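Putative Acetyltransferase (Lactobacillus plantarum WCFS1, PDB 3EFA) probably transfers an acetyl group from acetyl-coenzyme A to an amine of a still unidentified substrate, as other GNAT-family N-acetyltransferases do. Local coordinates at residues K5-Y19 with F38-Y52. Sequence-based numbering, arbitrary orientation.
Sequences KIIFSASPANRAAAY and FDVKDTDQCEYAVLY. With FMT (formic acid), chain E.
K5 to S9 pair antiparallel with Y48 to Y52, the segment axes 4.7 Å apart, through three hydrogen-bonded pairs, K5–Y52, I7–V50 and S9–Y48. Helix 12-19 packs against the sheet face bearing Y48, V50 and Y52, its axis at 77° to strand 48-52. There the hydroxyl of Y52 donates to N14 OD1 (OH to OD1 2.7 Å), in the amide plane and on a lone pair. With CG anti to the backbone N (chi1 -161°), N14 lays its amide alongside V50, placing OD1 3.3 Å from V50 CB. A18 CB rests 3.9 Å from Y48 CB. Y19 turns its ring edge toward the Y48 face in an offset edge-to-face pair, planes at 86°. The Y48 OH donates to the anti lone pair of D42 OD1 (2.6 Å) and accepts a weak bond from Y19 OH. A phenylalanine in place of Y48 would probably leave D42 OD1 without this donor and Y19 OH without its acceptor. On the opposite face, F8 CE1 meets A49 CB and the F8 ring stacks with W99. Joining the first two strands and helix of a GNAT fold, the contact combines apolar packing with directed hydroxyl bonds; R22 and R63, also paired with D42, probably stabilise its charge.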
loop_
_atom_site.group_PDB
_atom_site.type_symbol
_atom_site.label_atom_id
_atom_site.label_comp_id
_atom_site.label_asym_id
_atom_site.label_seq_id
_atom_site.Cartn_x
_atom_site.Cartn_y
_atom_site.Cartn_z
ATOM N N LYS A 5 -3.946 29.316 -15.665
ATOM C CA LYS A 5 -2.534 28.974 -15.476
ATOM C C LYS A 5 -2.278 27.948 -14.358
ATOM O O LYS A 5 -2.954 27.952 -13.327
ATOM C CB LYS A 5 -1.732 30.243 -15.191
ATOM C CG LYS A 5 -0.234 30.078 -15.344
ATOM C CD LYS A 5 0.485 31.362 -14.949
ATOM C CE LYS A 5 1.963 31.318 -15.313
ATOM N NZ LYS A 5 2.699 32.471 -14.716
ATOM N N ILE A 6 -1.280 27.090 -14.561
ATOM C CA ILE A 6 -0.876 26.095 -13.562
ATOM C C ILE A 6 0.576 26.301 -13.109
ATOM O O ILE A 6 1.464 26.466 -13.938
ATOM C CB ILE A 6 -1.032 24.655 -14.113
ATOM C CG1 ILE A 6 -2.512 24.328 -14.365
ATOM C CG2 ILE A 6 -0.392 23.635 -13.163
ATOM C CD1 ILE A 6 -2.740 23.064 -15.242
ATOM N N ILE A 7 0.813 26.265 -11.798
ATOM C CA ILE A 7 2.141 26.518 -11.235
ATOM C C ILE A 7 2.626 25.414 -10.282
ATOM O O ILE A 7 1.904 25.005 -9.375
ATOM C CB ILE A 7 2.187 27.908 -10.508
ATOM C CG1 ILE A 7 1.960 29.038 -11.519
ATOM C CG2 ILE A 7 3.516 28.116 -9.738
ATOM C CD1 ILE A 7 2.041 30.417 -10.917
ATOM N N PHE A 8 3.851 24.941 -10.508
ATOM C CA PHE A 8 4.502 23.951 -9.645
ATOM C C PHE A 8 5.718 24.586 -8.972
ATOM O O PHE A 8 6.705 24.856 -9.646
ATOM C CB PHE A 8 5.006 22.742 -10.463
ATOM C CG PHE A 8 3.925 21.955 -11.156
ATOM C CD1 PHE A 8 3.212 20.971 -10.477
ATOM C CD2 PHE A 8 3.655 22.160 -12.511
ATOM C CE1 PHE A 8 2.213 20.227 -11.131
ATOM C CE2 PHE A 8 2.666 21.422 -13.176
ATOM C CZ PHE A 8 1.937 20.456 -12.484
ATOM N N SER A 9 5.678 24.803 -7.657
ATOM C CA SER A 9 6.817 25.440 -6.978
ATOM C C SER A 9 6.660 25.603 -5.466
ATOM O O SER A 9 5.563 25.452 -4.922
ATOM C CB SER A 9 7.127 26.819 -7.605
ATOM O OG SER A 9 6.328 27.849 -7.038
ATOM N N ALA A 10 7.767 25.954 -4.807
ATOM C CA ALA A 10 7.795 26.168 -3.356
ATOM C C ALA A 10 7.825 27.651 -2.933
ATOM O O ALA A 10 8.202 27.959 -1.805
ATOM C CB ALA A 10 8.991 25.437 -2.751
ATOM N N SER A 11 7.435 28.563 -3.824
ATOM C CA SER A 11 7.510 29.996 -3.511
ATOM C C SER A 11 6.506 30.421 -2.435
ATOM O O SER A 11 5.439 29.819 -2.287
ATOM C CB SER A 11 7.342 30.861 -4.772
ATOM O OG SER A 11 5.980 30.980 -5.173
ATOM N N PRO A 12 6.861 31.461 -1.673
ATOM C CA PRO A 12 5.954 32.084 -0.700
ATOM C C PRO A 12 4.538 32.268 -1.265
ATOM O O PRO A 12 3.571 31.866 -0.617
ATOM C CB PRO A 12 6.612 33.450 -0.443
ATOM C CG PRO A 12 8.091 33.183 -0.640
ATOM C CD PRO A 12 8.191 32.108 -1.705
ATOM N N ALA A 13 4.421 32.863 -2.448
ATOM C CA ALA A 13 3.109 33.146 -3.041
ATOM C C ALA A 13 2.303 31.883 -3.414
ATOM O O ALA A 13 1.123 31.783 -3.087
ATOM C CB ALA A 13 3.253 34.080 -4.254
ATOM N N ASN A 14 2.933 30.931 -4.095
ATOM C CA ASN A 14 2.258 29.686 -4.466
ATOM C C ASN A 14 1.927 28.804 -3.241
ATOM O O ASN A 14 0.875 28.160 -3.170
ATOM C CB ASN A 14 3.094 28.900 -5.487
ATOM C CG ASN A 14 2.270 27.864 -6.254
ATOM O OD1 ASN A 14 1.264 28.197 -6.897
ATOM N ND2 ASN A 14 2.705 26.604 -6.204
ATOM N N ARG A 15 2.849 28.787 -2.288
ATOM C CA ARG A 15 2.676 28.118 -1.009
ATOM C C ARG A 15 1.460 28.684 -0.271
ATOM O O ARG A 15 0.656 27.937 0.318
ATOM C CB ARG A 15 3.921 28.403 -0.181
ATOM C CG ARG A 15 4.209 27.447 0.917
ATOM C CD ARG A 15 5.697 27.464 1.192
ATOM N NE ARG A 15 6.113 28.587 2.011
ATOM C CZ ARG A 15 7.237 29.271 1.815
ATOM N NH1 ARG A 15 8.048 28.954 0.812
ATOM N NH2 ARG A 15 7.543 30.288 2.612
ATOM N N ALA A 16 1.332 30.011 -0.317
ATOM C CA ALA A 16 0.231 30.709 0.327
ATOM C C ALA A 16 -1.110 30.307 -0.282
ATOM O O ALA A 16 -2.066 30.029 0.438
ATOM C CB ALA A 16 0.433 32.254 0.248
ATOM N N ALA A 17 -1.172 30.300 -1.609
ATOM C CA ALA A 17 -2.359 29.867 -2.322
ATOM C C ALA A 17 -2.822 28.461 -1.874
ATOM O O ALA A 17 -4.015 28.230 -1.612
ATOM C CB ALA A 17 -2.103 29.896 -3.846
ATOM N N ALA A 18 -1.868 27.534 -1.785
ATOM C CA ALA A 18 -2.154 26.154 -1.397
ATOM C C ALA A 18 -2.659 26.067 0.054
ATOM O O ALA A 18 -3.609 25.339 0.325
ATOM C CB ALA A 18 -0.941 25.288 -1.589
ATOM N N TYR A 19 -2.035 26.814 0.974
ATOM C CA TYR A 19 -2.481 26.805 2.374
ATOM C C TYR A 19 -3.899 27.404 2.521
ATOM O O TYR A 19 -4.712 26.925 3.317
ATOM C CB TYR A 19 -1.505 27.579 3.286
ATOM C CG TYR A 19 -0.143 26.949 3.512
ATOM C CD1 TYR A 19 0.290 25.878 2.752
ATOM C CD2 TYR A 19 0.728 27.462 4.463
ATOM C CE1 TYR A 19 1.543 25.314 2.950
ATOM C CE2 TYR A 19 1.989 26.903 4.667
ATOM C CZ TYR A 19 2.388 25.828 3.906
ATOM O OH TYR A 19 3.639 25.261 4.091
ATOM N N PHE A 38 -2.169 20.480 8.710
ATOM C CA PHE A 38 -0.837 21.011 8.461
ATOM C C PHE A 38 0.184 20.253 9.296
ATOM O O PHE A 38 0.058 20.164 10.519
ATOM C CB PHE A 38 -0.810 22.545 8.678
ATOM C CG PHE A 38 -1.832 23.265 7.833
ATOM C CD1 PHE A 38 -1.591 23.483 6.470
ATOM C CD2 PHE A 38 -3.067 23.634 8.369
ATOM C CE1 PHE A 38 -2.554 24.105 5.657
ATOM C CE2 PHE A 38 -4.036 24.250 7.578
ATOM C CZ PHE A 38 -3.785 24.489 6.215
ATOM N N ASP A 39 1.178 19.683 8.621
ATOM C CA ASP A 39 2.022 18.665 9.251
ATOM C C ASP A 39 3.494 18.929 9.025
ATOM O O ASP A 39 3.877 19.922 8.378
ATOM C CB ASP A 39 1.652 17.244 8.755
ATOM C CG ASP A 39 2.060 16.988 7.286
ATOM O OD1 ASP A 39 2.668 17.868 6.631
ATOM O OD2 ASP A 39 1.776 15.881 6.774
ATOM N N VAL A 40 4.310 18.010 9.530
ATOM C CA VAL A 40 5.760 18.128 9.464
ATOM C C VAL A 40 6.339 18.207 8.032
ATOM O O VAL A 40 7.435 18.728 7.845
ATOM C CB VAL A 40 6.440 17.012 10.271
ATOM C CG1 VAL A 40 6.352 15.662 9.521
ATOM C CG2 VAL A 40 7.875 17.392 10.589
ATOM N N LYS A 41 5.613 17.718 7.025
ATOM C CA LYS A 41 6.065 17.862 5.633
ATOM C C LYS A 41 5.887 19.282 5.051
ATOM O O LYS A 41 6.440 19.606 3.989
ATOM C CB LYS A 41 5.368 16.855 4.712
ATOM C CG LYS A 41 5.487 15.415 5.137
ATOM C CD LYS A 41 6.908 14.891 5.014
ATOM C CE LYS A 41 6.989 13.446 5.515
ATOM N NZ LYS A 41 8.373 13.032 5.899
ATOM N N ASP A 42 5.106 20.121 5.721
ATOM C CA ASP A 42 4.894 21.479 5.209
ATOM C C ASP A 42 6.041 22.401 5.600
ATOM O O ASP A 42 5.927 23.134 6.574
ATOM C CB ASP A 42 3.572 22.062 5.711
ATOM C CG ASP A 42 2.370 21.421 5.049
ATOM O OD1 ASP A 42 2.333 21.400 3.800
ATOM O OD2 ASP A 42 1.463 20.952 5.772
ATOM N N THR A 43 7.137 22.339 4.839
ATOM C CA THR A 43 8.313 23.187 5.032
ATOM C C THR A 43 8.461 24.154 3.850
ATOM O O THR A 43 7.692 24.090 2.888
ATOM C CB THR A 43 9.598 22.343 5.098
ATOM O OG1 THR A 43 9.899 21.842 3.789
ATOM C CG2 THR A 43 9.457 21.161 6.087
ATOM N N ASP A 44 9.468 25.027 3.924
ATOM C CA ASP A 44 9.795 25.991 2.864
ATOM C C ASP A 44 10.228 25.318 1.572
ATOM O O ASP A 44 10.201 25.923 0.498
ATOM C CB ASP A 44 10.944 26.894 3.312
ATOM C CG ASP A 44 10.521 27.897 4.341
ATOM O OD1 ASP A 44 9.332 28.265 4.329
ATOM O OD2 ASP A 44 11.373 28.313 5.154
ATOM N N GLN A 45 10.653 24.069 1.700
ATOM C CA GLN A 45 11.213 23.300 0.595
ATOM C C GLN A 45 10.167 22.440 -0.115
ATOM O O GLN A 45 10.449 21.839 -1.166
ATOM C CB GLN A 45 12.344 22.388 1.096
ATOM C CG GLN A 45 13.695 23.071 1.309
ATOM C CD GLN A 45 14.054 23.263 2.775
ATOM O OE1 GLN A 45 13.433 22.678 3.664
ATOM N NE2 GLN A 45 15.072 24.078 3.029
ATOM N N CYS A 46 8.968 22.342 0.467
ATOM C CA CYS A 46 7.913 21.505 -0.119
ATOM C C CYS A 46 7.271 22.182 -1.333
ATOM O O CYS A 46 6.937 23.365 -1.278
ATOM C CB CYS A 46 6.834 21.163 0.914
ATOM S SG CYS A 46 5.602 19.919 0.346
ATOM N N GLU A 47 7.102 21.431 -2.422
ATOM C CA GLU A 47 6.494 21.970 -3.644
ATOM C C GLU A 47 4.998 21.684 -3.749
ATOM O O GLU A 47 4.549 20.586 -3.429
ATOM C CB GLU A 47 7.226 21.442 -4.879
ATOM C CG GLU A 47 8.664 21.956 -4.959
ATOM C CD GLU A 47 9.417 21.483 -6.187
ATOM O OE1 GLU A 47 9.532 20.248 -6.407
ATOM O OE2 GLU A 47 9.921 22.358 -6.922
ATOM N N TYR A 48 4.227 22.669 -4.208
ATOM C CA TYR A 48 2.777 22.475 -4.362
ATOM C C TYR A 48 2.346 22.744 -5.802
ATOM O O TYR A 48 2.977 23.522 -6.502
ATOM C CB TYR A 48 1.999 23.365 -3.371
ATOM C CG TYR A 48 2.461 23.198 -1.932
ATOM C CD1 TYR A 48 1.776 22.358 -1.053
ATOM C CD2 TYR A 48 3.605 23.852 -1.458
ATOM C CE1 TYR A 48 2.203 22.187 0.264
ATOM C CE2 TYR A 48 4.047 23.677 -0.141
ATOM C CZ TYR A 48 3.336 22.841 0.721
ATOM O OH TYR A 48 3.748 22.648 2.034
ATOM N N ALA A 49 1.287 22.069 -6.247
ATOM C CA ALA A 49 0.698 22.328 -7.561
ATOM C C ALA A 49 -0.583 23.146 -7.397
ATOM O O ALA A 49 -1.488 22.722 -6.679
ATOM C CB ALA A 49 0.402 20.994 -8.311
ATOM N N VAL A 50 -0.662 24.306 -8.064
ATOM C CA VAL A 50 -1.844 25.171 -7.979
ATOM C C VAL A 50 -2.374 25.607 -9.355
ATOM O O VAL A 50 -1.598 26.079 -10.201
ATOM C CB VAL A 50 -1.560 26.444 -7.097
ATOM C CG1 VAL A 50 -2.801 27.341 -6.986
ATOM C CG2 VAL A 50 -1.066 26.060 -5.721
ATOM N N LEU A 51 -3.687 25.456 -9.571
ATOM C CA LEU A 51 -4.354 25.940 -10.797
ATOM C C LEU A 51 -5.081 27.280 -10.571
ATOM O O LEU A 51 -5.934 27.403 -9.688
ATOM C CB LEU A 51 -5.318 24.877 -11.370
ATOM C CG LEU A 51 -5.934 25.087 -12.780
ATOM C CD1 LEU A 51 -6.271 23.762 -13.501
ATOM C CD2 LEU A 51 -7.168 26.042 -12.794
ATOM N N TYR A 52 -4.729 28.279 -11.376
ATOM C CA TYR A 52 -5.283 29.642 -11.272
ATOM C C TYR A 52 -6.176 29.999 -12.484
ATOM O O TYR A 52 -5.785 29.788 -13.646
ATOM C CB TYR A 52 -4.143 30.666 -11.225
ATOM C CG TYR A 52 -3.165 30.546 -10.065
ATOM C CD1 TYR A 52 -3.288 31.362 -8.937
ATOM C CD2 TYR A 52 -2.093 29.644 -10.110
ATOM C CE1 TYR A 52 -2.388 31.269 -7.873
ATOM C CE2 TYR A 52 -1.181 29.545 -9.049
ATOM C CZ TYR A 52 -1.335 30.367 -7.934
ATOM O OH TYR A 52 -0.440 30.286 -6.875
HETATM C C FMT E . -1.033 26.282 -17.646
HETATM O O1 FMT E . -1.341 25.556 -18.601
HETATM O O2 FMT E . 0.123 26.556 -17.305
HETATM O O HOH W 1 10.226 25.466 -6.601
#